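Local coordinates for uncharacterized bacterial lipoprotein (Bacteroides thetaiotaomicron VPI-5482, PDB 3GF6), which is of unknown function but is a bacterial lipoprotein with an all-beta fold, its sequence family grouped with the C1q and TNF-like proteins, at residues D4-P9 with D91-S96; T44-P49 with N203-R208; L57-D62 with L83-G88; D132-Q137 with L192-A197. All coordinates share one frame; numbering follows the deposited sequence.

Contact 1 (D4-P9 with D91-S96)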
# COMPACT_ATOMS: atom_id res chain seq x y z
N ASP A 4 -25.94 -4.70 -0.77
CA ASP A 4 -25.60 -5.28 -2.11
C ASP A 4 -24.12 -5.00 -2.51
O ASP A 4 -23.57 -5.70 -3.36
CB ASP A 4 -26.57 -4.75 -3.18
N ALA A 5 -23.48 -4.01 -1.90
CA ALA A 5 -22.14 -3.57 -2.33
C ALA A 5 -21.06 -4.63 -2.12
O ALA A 5 -21.10 -5.41 -1.14
CB ALA A 5 -21.74 -2.25 -1.62
N ILE A 6 -20.09 -4.67 -3.02
CA ILE A 6 -18.89 -5.49 -2.81
C ILE A 6 -17.95 -4.62 -2.00
O ILE A 6 -17.49 -3.58 -2.48
CB ILE A 6 -18.25 -5.87 -4.14
CG1 ILE A 6 -19.20 -6.73 -4.99
CG2 ILE A 6 -16.89 -6.59 -3.93
CD1 ILE A 6 -18.60 -7.15 -6.28
N TYR A 7 -17.70 -5.01 -0.77
CA TYR A 7 -17.14 -4.11 0.24
C TYR A 7 -16.15 -4.90 1.03
O TYR A 7 -16.50 -5.96 1.52
CB TYR A 7 -18.26 -3.59 1.14
CG TYR A 7 -17.89 -2.74 2.34
CD1 TYR A 7 -17.06 -1.59 2.22
CD2 TYR A 7 -18.37 -3.06 3.60
CE1 TYR A 7 -16.77 -0.82 3.35
CE2 TYR A 7 -18.08 -2.30 4.71
CZ TYR A 7 -17.28 -1.17 4.59
OH TYR A 7 -17.00 -0.44 5.74
N TYR A 8 -14.92 -4.38 1.11
CA TYR A 8 -13.76 -5.10 1.63
C TYR A 8 -13.04 -4.38 2.81
O TYR A 8 -11.86 -4.04 2.71
CB TYR A 8 -12.77 -5.28 0.50
CG TYR A 8 -13.20 -6.14 -0.68
CD1 TYR A 8 -13.70 -7.42 -0.51
CD2 TYR A 8 -13.01 -5.68 -1.97
CE1 TYR A 8 -14.03 -8.25 -1.62
CE2 TYR A 8 -13.35 -6.48 -3.08
CZ TYR A 8 -13.82 -7.77 -2.90
OH TYR A 8 -14.14 -8.54 -4.01
N PRO A 9 -13.75 -4.17 3.94
CA PRO A 9 -13.16 -3.46 5.07
C PRO A 9 -12.11 -4.27 5.84
O PRO A 9 -12.26 -5.48 6.02
CB PRO A 9 -14.36 -3.17 5.98
CG PRO A 9 -15.30 -4.32 5.75
CD PRO A 9 -15.11 -4.65 4.24
N ASP A 91 -18.89 -1.26 -5.93
CA ASP A 91 -17.90 -2.29 -6.29
C ASP A 91 -16.51 -1.90 -5.84
O ASP A 91 -15.87 -1.04 -6.45
CB ASP A 91 -17.92 -2.53 -7.80
CG ASP A 91 -17.15 -3.77 -8.21
OD1 ASP A 91 -16.28 -4.25 -7.41
OD2 ASP A 91 -17.43 -4.29 -9.34
N GLY A 92 -16.06 -2.56 -4.76
CA GLY A 92 -14.76 -2.30 -4.20
C GLY A 92 -13.62 -3.00 -4.92
O GLY A 92 -12.47 -2.84 -4.56
N ASN A 93 -13.91 -3.76 -5.96
CA ASN A 93 -12.83 -4.31 -6.79
C ASN A 93 -12.18 -3.22 -7.66
O ASN A 93 -12.72 -2.13 -7.83
CB ASN A 93 -13.35 -5.41 -7.70
CG ASN A 93 -13.68 -6.68 -6.94
OD1 ASN A 93 -12.84 -7.23 -6.21
ND2 ASN A 93 -14.89 -7.18 -7.14
N TYR A 94 -10.99 -3.54 -8.17
CA TYR A 94 -10.23 -2.64 -9.03
C TYR A 94 -10.13 -3.22 -10.43
O TYR A 94 -10.14 -4.43 -10.62
CB TYR A 94 -8.84 -2.33 -8.39
CG TYR A 94 -9.03 -1.45 -7.16
CD1 TYR A 94 -9.14 -0.08 -7.27
CD2 TYR A 94 -9.29 -2.03 -5.90
CE1 TYR A 94 -9.42 0.72 -6.15
CE2 TYR A 94 -9.57 -1.26 -4.79
CZ TYR A 94 -9.64 0.13 -4.91
OH TYR A 94 -9.94 0.86 -3.80
N PRO A 95 -10.07 -2.35 -11.44
CA PRO A 95 -9.87 -2.84 -12.80
C PRO A 95 -8.56 -3.63 -12.91
O PRO A 95 -7.56 -3.28 -12.28
CB PRO A 95 -9.79 -1.55 -13.65
CG PRO A 95 -9.66 -0.46 -12.73
CD PRO A 95 -10.08 -0.90 -11.36
N SER A 96 -8.56 -4.67 -13.74
CA SER A 96 -7.37 -5.51 -13.93
C SER A 96 -6.11 -4.72 -14.30
O SER A 96 -5.00 -4.97 -13.80
CB SER A 96 -7.65 -6.60 -14.97
OG SER A 96 -7.86 -6.03 -16.26
O HOH W 1 -15.60 -10.00 -6.50
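Tyr8 and Asn93 each carry CG anti to the carbonyl carbon (chi1 -64° and -72°), which puts it beside the backbone N, and from there phenol and amide meet between two loops. Tyr8 OH donates to Asn93 OD1 at 2.9 Å, well to the side of the C=O direction and tilted out of the carbonyl plane, while ring and amide planes stand 59° apart. A water closes a small cycle, giving a proton to Tyr8 OH and accepting one from Asn93 ND2. Next to this pair, Gly92 N donates to Ile6 O at 2.9 Å in a bent bond, part of a single bridge that pairs Ile6 with Asp91. Ile6 CD1 rests 3.8 Å from Asn93 ND2. An Asx turn shapes the opposing loop: Asp91 OD1 accepts from Asn93 N at 2.8 Å, and weakly from Asn93 ND2. A leucine in place of Tyr8 would probably leave Asn93 OD1 without its phenol donor and set the amide freer to turn. Beyond the pair, the Tyr8 ring meets that of Tyr145. Across these loops one backbone bond and one phenol-amide bond make the link, while the Asx turn fixes the Asn93 backbone and the weak ND2 bond may steady its amide.

Contact 2 (T44-P49 with N203-R208). With EDO (1,2-ethanediol), chain F.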
# COMPACT_ATOMS: atom_id res chain seq x y z
N THR A 44 -5.05 14.73 -4.89
CA THR A 44 -5.88 14.20 -5.98
C THR A 44 -7.34 14.26 -5.53
O THR A 44 -7.64 13.90 -4.40
CB THR A 44 -5.52 12.71 -6.29
OG1 THR A 44 -4.19 12.61 -6.82
CG2 THR A 44 -6.53 12.07 -7.25
N ILE A 45 -8.24 14.71 -6.39
CA ILE A 45 -9.67 14.67 -6.10
C ILE A 45 -10.18 13.24 -6.35
O ILE A 45 -9.99 12.70 -7.44
CB ILE A 45 -10.45 15.68 -6.97
CG1 ILE A 45 -10.23 17.10 -6.43
CG2 ILE A 45 -11.95 15.38 -6.97
CD1 ILE A 45 -10.68 18.19 -7.37
N ALA A 46 -10.75 12.63 -5.31
CA ALA A 46 -11.42 11.36 -5.41
C ALA A 46 -12.90 11.57 -5.72
O ALA A 46 -13.60 12.36 -5.05
CB ALA A 46 -11.23 10.54 -4.14
N GLN A 47 -13.35 10.91 -6.78
CA GLN A 47 -14.72 10.84 -7.19
C GLN A 47 -14.93 9.71 -8.20
O GLN A 47 -14.00 9.32 -8.91
CB GLN A 47 -15.18 12.18 -7.79
CG GLN A 47 -14.55 12.54 -9.10
CD GLN A 47 -15.08 13.89 -9.68
OE1 GLN A 47 -16.25 14.23 -9.53
NE2 GLN A 47 -14.20 14.65 -10.31
N TYR A 48 -16.17 9.23 -8.28
CA TYR A 48 -16.51 8.23 -9.25
C TYR A 48 -16.99 8.87 -10.55
O TYR A 48 -17.96 9.63 -10.53
CB TYR A 48 -17.64 7.32 -8.70
CG TYR A 48 -17.14 6.34 -7.69
CD1 TYR A 48 -16.30 5.29 -8.07
CD2 TYR A 48 -17.45 6.47 -6.36
CE1 TYR A 48 -15.83 4.42 -7.12
CE2 TYR A 48 -17.03 5.61 -5.42
CZ TYR A 48 -16.19 4.59 -5.78
OH TYR A 48 -15.70 3.70 -4.84
N PRO A 49 -16.35 8.54 -11.68
CA PRO A 49 -16.93 9.00 -12.92
C PRO A 49 -18.26 8.29 -13.17
O PRO A 49 -18.48 7.18 -12.69
CB PRO A 49 -15.91 8.64 -13.99
CG PRO A 49 -14.73 8.04 -13.26
CD PRO A 49 -15.21 7.64 -11.91
N ASN A 203 -13.92 14.29 -2.85
CA ASN A 203 -13.05 14.88 -1.84
C ASN A 203 -11.64 15.06 -2.35
O ASN A 203 -11.13 14.22 -3.09
CB ASN A 203 -12.99 14.05 -0.57
CG ASN A 203 -12.35 14.84 0.58
OD1 ASN A 203 -11.32 14.41 1.14
ND2 ASN A 203 -12.91 16.05 0.88
N ARG A 204 -11.00 16.12 -1.89
CA ARG A 204 -9.62 16.34 -2.21
C ARG A 204 -8.81 15.53 -1.22
O ARG A 204 -8.76 15.87 -0.04
CB ARG A 204 -9.30 17.81 -2.07
CG ARG A 204 -7.87 18.16 -2.37
CD ARG A 204 -7.50 19.46 -1.78
NE ARG A 204 -6.10 19.78 -2.02
CZ ARG A 204 -5.55 20.92 -1.63
NH1 ARG A 204 -6.28 21.87 -1.03
NH2 ARG A 204 -4.27 21.14 -1.86
N VAL A 205 -8.16 14.47 -1.68
CA VAL A 205 -7.42 13.58 -0.81
C VAL A 205 -5.91 13.87 -0.88
O VAL A 205 -5.32 13.99 -1.99
CB VAL A 205 -7.66 12.09 -1.19
CG1 VAL A 205 -6.83 11.14 -0.31
CG2 VAL A 205 -9.18 11.74 -1.09
N ARG A 206 -5.28 13.97 0.28
CA ARG A 206 -3.82 14.17 0.33
C ARG A 206 -3.15 13.02 1.03
O ARG A 206 -3.68 12.49 2.01
CB ARG A 206 -3.50 15.51 1.00
CG ARG A 206 -3.67 16.68 0.04
CD ARG A 206 -3.26 17.98 0.60
NE ARG A 206 -4.03 18.30 1.77
CZ ARG A 206 -3.71 19.24 2.66
NH1 ARG A 206 -2.60 19.98 2.53
NH2 ARG A 206 -4.50 19.42 3.71
N LEU A 207 -2.01 12.57 0.49
CA LEU A 207 -1.23 11.54 1.11
C LEU A 207 0.20 12.05 1.11
O LEU A 207 0.84 12.11 0.04
CB LEU A 207 -1.32 10.18 0.38
CG LEU A 207 -0.54 9.01 1.02
CD1 LEU A 207 -1.25 8.65 2.36
CD2 LEU A 207 -0.42 7.80 0.13
N ARG A 208 0.70 12.40 2.30
CA ARG A 208 2.14 12.70 2.47
C ARG A 208 2.95 11.44 2.66
O ARG A 208 2.61 10.59 3.50
CB ARG A 208 2.38 13.66 3.62
CG ARG A 208 3.86 14.08 3.72
CD ARG A 208 4.12 15.04 4.85
NE ARG A 208 3.82 14.49 6.16
CZ ARG A 208 2.76 14.78 6.92
NH1 ARG A 208 1.82 15.63 6.50
NH2 ARG A 208 2.63 14.21 8.11
C1 EDO F . -0.50 18.44 4.87
O1 EDO F . -0.14 18.02 6.20
C2 EDO F . 0.14 17.48 3.86
O2 EDO F . 1.52 17.25 4.18
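Asn203 O takes the shortest approach of the pairing, receiving Ala46 N at 2.8 Å and, beside it, a CA-H...O contact from Ile45 CA at 3.4 Å. This is an antiparallel beta pairing, in which the end of strand 40-46 runs beside the start of strand 203-219. Ala46 and Asn203 form a hydrogen-bonded pair, and Asn203 N returns a bond to Ala46 O. Thr44 and Val205 make a second such pair through N-H...O bonds in both directions, each with an angle of 162° at the hydrogen. Between them Ile45 and Arg204 form a non-hydrogen-bonded pair, their CA atoms only 4.2 Å apart.

The two sides of the ribbon differ in chemistry. Thr44, Ala46, Asn203 and Val205 share one face, where Val205 CG2 packs diagonally on Ala46 CB at 3.9 Å. CG2 lies anti to the carbonyl carbon of Val205. This face is turned toward strand 56-62: Ala46 touches Leu57, and Val205 touches Phe59. The Asn203 amide on the same face is satisfied in part by Ser125 N, which meets its OD1. Ile45 and Arg204 occupy the other, more exposed face, with the Arg204 guanidinium in a salt bridge to Asp43. Farther along strand 203-219, 1,2-ethanediol, probably from the crystallisation liquor, sits between two arginines: Arg206 has C1 over one face of its guanidinium, whereas Arg208 NH1 donates to O2 of the diol at 2.8 Å.

Contact 3 (L57-D62 with L83-G88)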
# COMPACT_ATOMS: atom_id res chain seq x y z
N LEU A 57 -16.35 6.96 -1.10
CA LEU A 57 -15.20 6.93 -2.01
C LEU A 57 -14.24 5.80 -1.64
O LEU A 57 -13.53 5.89 -0.62
CB LEU A 57 -14.49 8.28 -1.98
CG LEU A 57 -15.29 9.53 -2.35
CD1 LEU A 57 -14.50 10.77 -1.91
CD2 LEU A 57 -15.58 9.57 -3.85
N THR A 58 -14.19 4.78 -2.48
CA THR A 58 -13.31 3.61 -2.28
C THR A 58 -12.16 3.74 -3.27
O THR A 58 -12.39 3.85 -4.50
CB THR A 58 -14.06 2.33 -2.48
OG1 THR A 58 -15.27 2.35 -1.70
CG2 THR A 58 -13.15 1.16 -2.08
N PHE A 59 -10.92 3.74 -2.77
CA PHE A 59 -9.75 3.90 -3.64
C PHE A 59 -8.53 3.27 -3.07
O PHE A 59 -8.49 2.96 -1.87
CB PHE A 59 -9.49 5.37 -4.01
CG PHE A 59 -9.37 6.29 -2.85
CD1 PHE A 59 -8.17 6.45 -2.15
CD2 PHE A 59 -10.46 7.01 -2.43
CE1 PHE A 59 -8.12 7.31 -1.02
CE2 PHE A 59 -10.39 7.87 -1.34
CZ PHE A 59 -9.22 8.03 -0.66
N MSE A 60 -7.54 3.04 -3.95
CA MSE A 60 -6.31 2.48 -3.50
C MSE A 60 -5.13 3.32 -3.96
O MSE A 60 -5.24 4.14 -4.87
CB MSE A 60 -6.17 1.00 -3.92
CG MSE A 60 -6.10 0.84 -5.35
SE MSE A 60 -4.25 0.75 -6.00
CE MSE A 60 -4.97 0.14 -7.70
N ILE A 61 -4.01 3.10 -3.27
CA ILE A 61 -2.79 3.86 -3.52
C ILE A 61 -1.72 2.88 -3.98
O ILE A 61 -1.45 1.84 -3.33
CB ILE A 61 -2.29 4.60 -2.25
CG1 ILE A 61 -3.37 5.50 -1.66
CG2 ILE A 61 -0.98 5.40 -2.59
CD1 ILE A 61 -3.90 6.54 -2.60
N ASP A 62 -1.10 3.20 -5.11
CA ASP A 62 0.13 2.51 -5.54
C ASP A 62 1.26 3.22 -4.81
O ASP A 62 1.50 4.41 -5.03
CB ASP A 62 0.37 2.61 -7.05
CG ASP A 62 -0.58 1.73 -7.88
OD1 ASP A 62 -1.38 0.95 -7.33
OD2 ASP A 62 -0.56 1.85 -9.11
N LEU A 83 -3.33 7.51 -6.77
CA LEU A 83 -4.64 7.08 -6.28
C LEU A 83 -5.52 6.65 -7.45
O LEU A 83 -5.65 7.37 -8.47
CB LEU A 83 -5.29 8.28 -5.59
CG LEU A 83 -6.67 8.19 -4.95
CD1 LEU A 83 -6.81 9.24 -3.86
CD2 LEU A 83 -7.88 8.26 -5.97
N THR A 84 -6.19 5.53 -7.27
CA THR A 84 -7.04 4.94 -8.29
C THR A 84 -8.36 4.59 -7.65
O THR A 84 -8.37 3.89 -6.67
CB THR A 84 -6.40 3.62 -8.84
OG1 THR A 84 -5.15 3.91 -9.45
CG2 THR A 84 -7.33 2.99 -9.92
N MSE A 85 -9.47 5.06 -8.24
CA MSE A 85 -10.79 4.64 -7.78
C MSE A 85 -11.12 3.17 -8.03
O MSE A 85 -10.68 2.57 -9.01
CB MSE A 85 -11.86 5.46 -8.47
CG MSE A 85 -11.76 6.98 -8.28
SE MSE A 85 -11.78 7.59 -6.45
CE MSE A 85 -13.53 6.87 -5.92
N SER A 86 -11.95 2.62 -7.13
CA SER A 86 -12.53 1.30 -7.33
C SER A 86 -13.48 1.33 -8.50
O SER A 86 -13.77 2.40 -9.08
CB SER A 86 -13.25 0.80 -6.09
OG SER A 86 -14.52 1.39 -5.95
N LEU A 87 -13.98 0.16 -8.87
CA LEU A 87 -14.78 0.04 -10.10
C LEU A 87 -16.10 0.83 -10.04
O LEU A 87 -16.59 1.33 -11.08
CB LEU A 87 -15.09 -1.41 -10.40
CG LEU A 87 -13.96 -2.21 -11.05
CD1 LEU A 87 -14.30 -3.73 -10.93
CD2 LEU A 87 -13.78 -1.81 -12.48
N GLY A 88 -16.67 0.97 -8.86
CA GLY A 88 -17.81 1.87 -8.68
C GLY A 88 -18.25 2.05 -7.25
O GLY A 88 -17.64 1.50 -6.33
O HOH W 2 -16.81 0.89 -3.76
O HOH W 3 -3.37 3.76 -7.56
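Leu83 and Thr84, with Phe59 and Thr58 across from them, supply much of the surface buried where strand 57-62 pairs antiparallel with strand 83-85. Leu83 lays CD1 over one face of the Phe59 ring, offset toward the rim and 3.9 Å from its centroid, a CH-pi contact. Its CG is anti to the backbone N (chi1 180°), while Phe59 CG sits between its own N and carbonyl carbon (chi1 54°), and the two side chains come together across the strands. CD1 is closest to Phe59 CD1, at 3.5 Å. Ile61 CD1 touches Leu83 CB, nearer the backbone. Met85, a selenomethionine, sets SE 5.3 Å from the Phe59 ring centroid in an oblique Met-aromatic contact and packs it 4.0 Å from Phe59 CB, and its bent chain carries CE to Leu57 CD2. An alanine in place of Phe59 lacks the ring, and would probably leave a gap against Leu83 CD1 and take from Val205 the surface it packs on.

Thr84 lies on the reverse face beside Met60, another selenomethionine, whose CE comes within 3.9 Å of Thr84 CB. Their backbones are a hydrogen-bonded pair, with Thr84 N to Met60 O at 2.9 Å and Met60 N to Thr84 O at 3.0 Å. The ladder ends at Ser86 N, which donates to Thr58 O. Thr58 OG1 and Ser86 OG have their main polar partners in Asn195 and Tyr48. The pairing divides its chemistry: leucine, isoleucine, selenomethionine and phenyl groups fill the face toward strand 203-219, while the reverse mixes Met60 with threonine and serine hydroxyls.

Contact 4 (D132-Q137 with L192-A197)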
# COMPACT_ATOMS: atom_id res chain seq x y z
N ASP A 132 -13.38 5.55 6.74
CA ASP A 132 -14.08 4.30 7.11
C ASP A 132 -13.09 3.19 7.42
O ASP A 132 -13.15 2.56 8.45
CB ASP A 132 -15.02 3.87 5.96
CG ASP A 132 -15.76 2.57 6.24
OD1 ASP A 132 -16.27 2.39 7.37
OD2 ASP A 132 -15.78 1.69 5.36
N TYR A 133 -12.18 2.95 6.49
CA TYR A 133 -11.06 2.04 6.75
C TYR A 133 -9.84 2.47 5.96
O TYR A 133 -9.96 3.17 4.94
CB TYR A 133 -11.45 0.59 6.47
CG TYR A 133 -11.53 0.17 4.99
CD1 TYR A 133 -10.38 -0.11 4.26
CD2 TYR A 133 -12.75 -0.02 4.38
CE1 TYR A 133 -10.46 -0.45 2.91
CE2 TYR A 133 -12.85 -0.42 3.05
CZ TYR A 133 -11.70 -0.62 2.32
OH TYR A 133 -11.79 -1.06 1.00
N VAL A 134 -8.68 2.06 6.44
CA VAL A 134 -7.41 2.27 5.74
C VAL A 134 -6.44 1.19 6.19
O VAL A 134 -6.29 0.94 7.39
CB VAL A 134 -6.80 3.68 5.97
CG1 VAL A 134 -6.73 4.08 7.47
CG2 VAL A 134 -5.40 3.80 5.35
N TYR A 135 -5.78 0.56 5.25
CA TYR A 135 -4.72 -0.38 5.57
C TYR A 135 -3.63 -0.47 4.53
O TYR A 135 -3.89 -0.25 3.35
CB TYR A 135 -5.28 -1.76 5.84
CG TYR A 135 -5.89 -2.54 4.70
CD1 TYR A 135 -7.20 -2.31 4.27
CD2 TYR A 135 -5.20 -3.56 4.09
CE1 TYR A 135 -7.78 -3.11 3.29
CE2 TYR A 135 -5.76 -4.34 3.09
CZ TYR A 135 -7.05 -4.11 2.69
OH TYR A 135 -7.60 -4.93 1.78
N ALA A 136 -2.41 -0.81 4.99
CA ALA A 136 -1.23 -1.05 4.14
C ALA A 136 -1.03 -2.54 4.00
O ALA A 136 -1.19 -3.30 4.97
CB ALA A 136 0.05 -0.35 4.70
N GLN A 137 -0.73 -2.98 2.79
CA GLN A 137 -0.56 -4.40 2.54
C GLN A 137 0.54 -4.74 1.56
O GLN A 137 0.64 -4.16 0.48
CB GLN A 137 -1.88 -4.99 2.05
CG GLN A 137 -1.85 -6.47 1.87
CD GLN A 137 -3.24 -7.04 1.93
OE1 GLN A 137 -3.72 -7.34 3.01
NE2 GLN A 137 -3.90 -7.18 0.77
N LEU A 192 -1.88 0.84 -0.33
CA LEU A 192 -2.90 1.20 0.65
C LEU A 192 -4.28 0.97 0.03
O LEU A 192 -4.51 1.28 -1.15
CB LEU A 192 -2.82 2.66 1.08
CG LEU A 192 -1.54 3.15 1.76
CD1 LEU A 192 -1.67 4.66 2.11
CD2 LEU A 192 -1.26 2.37 3.00
N PHE A 193 -5.18 0.43 0.83
CA PHE A 193 -6.59 0.28 0.47
C PHE A 193 -7.42 1.13 1.44
O PHE A 193 -7.21 1.04 2.67
CB PHE A 193 -6.98 -1.22 0.51
CG PHE A 193 -6.31 -2.03 -0.57
CD1 PHE A 193 -6.79 -2.04 -1.86
CD2 PHE A 193 -5.23 -2.82 -0.28
CE1 PHE A 193 -6.15 -2.73 -2.85
CE2 PHE A 193 -4.60 -3.54 -1.26
CZ PHE A 193 -5.10 -3.54 -2.55
N ILE A 194 -8.26 2.01 0.88
CA ILE A 194 -8.98 3.04 1.63
C ILE A 194 -10.46 3.08 1.26
O ILE A 194 -10.82 2.85 0.11
CB ILE A 194 -8.34 4.46 1.41
CG1 ILE A 194 -6.94 4.49 1.98
CG2 ILE A 194 -9.20 5.59 2.10
CD1 ILE A 194 -6.06 5.59 1.32
N ASN A 195 -11.32 3.39 2.23
CA ASN A 195 -12.68 3.79 1.91
C ASN A 195 -13.03 5.00 2.78
O ASN A 195 -12.75 5.00 3.95
CB ASN A 195 -13.71 2.69 2.17
CG ASN A 195 -15.11 3.11 1.73
OD1 ASN A 195 -15.29 3.59 0.60
ND2 ASN A 195 -16.10 3.02 2.64
N LEU A 196 -13.59 6.02 2.18
CA LEU A 196 -14.13 7.16 2.96
C LEU A 196 -15.65 7.15 2.92
O LEU A 196 -16.26 6.84 1.91
CB LEU A 196 -13.67 8.50 2.39
CG LEU A 196 -12.19 8.64 2.01
CD1 LEU A 196 -11.91 10.02 1.33
CD2 LEU A 196 -11.28 8.44 3.22
N ALA A 197 -16.25 7.52 4.06
CA ALA A 197 -17.70 7.71 4.19
C ALA A 197 -17.93 9.17 4.51
O ALA A 197 -17.17 9.78 5.25
CB ALA A 197 -18.27 6.76 5.29
O HOH W 4 -10.03 0.11 -1.20
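A classic beta bulge marks one end of this antiparallel pairing between strands 129-139 and 187-198, where Asp132 and Tyr133 both face Asn195. Asn195 O takes both backbone donors of the bulge, Asp132 N at 2.9 Å and, more weakly, Tyr133 N at 3.3 Å. The side chains repeat the link: Asn195 ND2 donates to Asp132 OD2 at 3.0 Å in a nearly straight bond (172°), with the carboxylate and amide planes 85° apart. Asn195 CG, anti to its backbone N, helps bring the amide to that carboxylate. Asp132 OD2 also receives Tyr7 OH, and Asn195 OD1 pairs with Thr58 OG1, so both polar ends have a second partner.

Beyond the bulge, with each CG between N and carbonyl carbon, the rings of Tyr133 and Tyr135 lie over the neighbouring strand. Asn195 N lies over the centre of the Tyr133 ring, while Asn195 CB comes within 3.3 Å of Tyr133 CE2. The Tyr135 ring receives Phe193 CB over its face, 3.9 Å from the centroid, and the two rings meet obliquely at 33°. A water links Tyr133 OH to Ile194 O. On the reverse face Val134 CG2 packs on Ile194 CG1, and Ala136 CB meets Leu192 CD2 at a tight 3.5 Å; Leu118 and Leu122 of strand 112-123 lie against this apolar layer. One sheet thus presents a face of aromatic rings and the Asn195 amide, and an aliphatic face, the latter packed on a second sheet as in a beta sandwich.

Contacts 3 and 4 share one sheet, since strands 56-62 and 187-198 are neighbours in it; their centres are 10 Å apart, and Thr58 OG1 meets Asn195 OD1 at 2.6 Å. Contact 2 belongs to the other sheet and faces contact 3 with centres 9 Å apart. Tyr48, from the chain leaving contact 2, joins them through its OH, 2.8 Å from Ser86 OG. Contact 1 sits at the surface beside contacts 3 and 4, about 18 Å between centres from contact 2. It reaches contact 3 where Asp91 O meets Ser86 OG, and contact 4 through Tyr7 OH, 2.5 Å from Asp132 OD2. The diol marks no known site.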